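Local atomic coordinates of PTS system, IIA component (Enterococcus faecalis, PDB entry 3BED), a protein that probably acts as the IIA phosphocarrier of a mannose/sorbose-type sugar phosphotransferase system, accepting a phosphoryl group and passing it on during sugar uptake. Residues M11-M16 and G73-V78. Sequence-based numbering, arbitrary orientation.
Sequences MSHGRM and GTPCNV
Met11 and His13 both set CG anti to their own carbonyl carbon (chi1 -60° and -62°), and with chi2 of 74° the imidazole swings in beside Pro75. The proline crosses it at about a right angle: its CD sits over one face, off-centre toward the rim, in a CH-pi contact 4.0 Å from the ring centroid. Gly73 CA meets the same ring near its plane, 4.1 Å from His13 CE1. NE2 of His13 and water 1 are hydrogen-bonded at 2.8 Å, and the water in turn accepts from Thr74 N at 2.9 Å, so an amide in the first turn of helix 74-82 is tied to the histidine. Here the C-terminal end of strand 7-13 in the parallel beta sheet of the alpha/beta EIIA-Man fold faces the N-terminus of that helix. In this family the phosphoryl group is carried on a histidine at the end of the first strand; His13 is consistent with that role, and the nearby helix start would probably suit a negative charge. The neighbouring atom of the proline, Pro75 CG, rests against the strand backbone, 3.7 Å from His13 N, whose hydrogen-bond acceptor is OD2 of Asp69. Two residues back along the strand, Met11 bends at chi3, bringing CE to 3.7 Å from Pro75 O and 4.3 Å from Val78 CG1, with Leu52 of helix 44-59 touching the side chains of Met11 and Val78. On the strand's other flank Ser12 OG donates to His13 O at 2.9 Å from above the carbonyl plane, and Ser23 of the second subunit bonds to the same oxygen through OG.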
loop_
_atom_site.group_PDB
_atom_site.type_symbol
_atom_site.label_atom_id
_atom_site.label_comp_id
_atom_site.label_asym_id
_atom_site.label_seq_id
_atom_site.Cartn_x
_atom_site.Cartn_y
_atom_site.Cartn_z
HETATM N N MSE A 11 8.534 6.328 -1.154
HETATM C CA MSE A 11 8.996 6.248 -2.535
HETATM C C MSE A 11 8.235 5.187 -3.252
HETATM O O MSE A 11 8.024 4.083 -2.722
HETATM C CB MSE A 11 10.490 5.852 -2.606
HETATM C CG MSE A 11 11.399 6.812 -1.921
HETATM SE SE MSE A 11 13.282 6.376 -2.302
HETATM C CE MSE A 11 13.379 6.756 -4.107
ATOM N N SER A 12 7.862 5.503 -4.498
ATOM C CA SER A 12 7.160 4.474 -5.277
ATOM C C SER A 12 7.285 4.645 -6.758
ATOM O O SER A 12 7.643 5.737 -7.236
ATOM C CB SER A 12 5.639 4.454 -4.975
ATOM O OG SER A 12 4.951 5.596 -5.479
ATOM N N HIS A 13 6.952 3.568 -7.492
ATOM C CA HIS A 13 6.553 3.739 -8.887
ATOM C C HIS A 13 5.347 4.659 -8.901
ATOM O O HIS A 13 4.423 4.463 -8.096
ATOM C CB HIS A 13 6.096 2.406 -9.495
ATOM C CG HIS A 13 7.162 1.359 -9.531
ATOM N ND1 HIS A 13 7.583 0.690 -8.395
ATOM C CD2 HIS A 13 7.911 0.879 -10.555
ATOM C CE1 HIS A 13 8.513 -0.193 -8.730
ATOM N NE2 HIS A 13 8.733 -0.099 -10.033
ATOM N N GLY A 14 5.335 5.646 -9.808
ATOM C CA GLY A 14 4.159 6.484 -9.990
ATOM C C GLY A 14 3.839 7.246 -8.692
ATOM O O GLY A 14 4.745 7.611 -7.910
ATOM N N ARG A 15 2.550 7.483 -8.487
ATOM C CA ARG A 15 2.091 8.425 -7.429
ATOM C C ARG A 15 1.498 7.680 -6.255
ATOM O O ARG A 15 0.835 8.276 -5.436
ATOM C CB ARG A 15 1.051 9.414 -7.976
ATOM C CG ARG A 15 1.534 10.380 -9.066
ATOM C CD ARG A 15 0.349 11.237 -9.570
ATOM N NE ARG A 15 -0.094 12.255 -8.607
ATOM C CZ ARG A 15 -1.204 12.232 -7.857
ATOM N NH1 ARG A 15 -2.072 11.235 -7.903
ATOM N NH2 ARG A 15 -1.453 13.240 -7.041
HETATM N N MSE A 16 1.772 6.373 -6.144
HETATM C CA MSE A 16 1.225 5.632 -5.033
HETATM C C MSE A 16 1.709 6.193 -3.661
HETATM O O MSE A 16 0.920 6.296 -2.690
HETATM C CB MSE A 16 1.620 4.152 -5.164
HETATM C CG MSE A 16 1.136 3.304 -4.018
HETATM SE SE MSE A 16 1.865 1.511 -4.220
HETATM C CE MSE A 16 0.930 0.636 -2.722
ATOM N N GLY A 73 12.325 -3.229 -6.977
ATOM C CA GLY A 73 12.053 -2.171 -7.929
ATOM C C GLY A 73 13.053 -1.032 -7.893
ATOM O O GLY A 73 13.768 -0.849 -6.901
ATOM N N THR A 74 13.113 -0.284 -8.993
ATOM C CA THR A 74 14.079 0.806 -9.076
ATOM C C THR A 74 13.982 1.767 -7.895
ATOM O O THR A 74 15.002 2.132 -7.327
ATOM C CB THR A 74 14.043 1.504 -10.430
ATOM O OG1 THR A 74 14.283 0.490 -11.420
ATOM C CG2 THR A 74 15.090 2.536 -10.475
ATOM N N PRO A 75 12.757 2.177 -7.496
ATOM C CA PRO A 75 12.719 3.086 -6.318
ATOM C C PRO A 75 13.416 2.492 -5.092
ATOM O O PRO A 75 14.246 3.166 -4.471
ATOM C CB PRO A 75 11.204 3.279 -6.074
ATOM C CG PRO A 75 10.622 3.107 -7.517
ATOM C CD PRO A 75 11.427 1.980 -8.098
ATOM N N CYS A 76 13.063 1.245 -4.755
ATOM C CA CYS A 76 13.705 0.596 -3.630
ATOM C C CYS A 76 15.228 0.430 -3.828
ATOM O O CYS A 76 16.028 0.701 -2.896
ATOM C CB CYS A 76 13.019 -0.722 -3.338
ATOM S SG CYS A 76 13.485 -1.411 -1.713
ATOM N N ASN A 77 15.646 0.022 -5.035
ATOM C CA ASN A 77 17.094 -0.125 -5.283
ATOM C C ASN A 77 17.852 1.196 -5.085
ATOM O O ASN A 77 18.952 1.247 -4.556
ATOM C CB ASN A 77 17.329 -0.612 -6.716
ATOM C CG ASN A 77 16.750 -2.003 -6.965
ATOM O OD1 ASN A 77 16.561 -2.796 -6.028
ATOM N ND2 ASN A 77 16.521 -2.322 -8.242
ATOM N N VAL A 78 17.230 2.267 -5.521
ATOM C CA VAL A 78 17.849 3.587 -5.415
ATOM C C VAL A 78 18.010 3.985 -3.931
ATOM O O VAL A 78 19.045 4.507 -3.553
ATOM C CB VAL A 78 17.022 4.573 -6.174
ATOM C CG1 VAL A 78 17.328 6.055 -5.765
ATOM C CG2 VAL A 78 17.214 4.342 -7.646
HETATM O O HOH W 1 11.250 -0.609 -11.216
#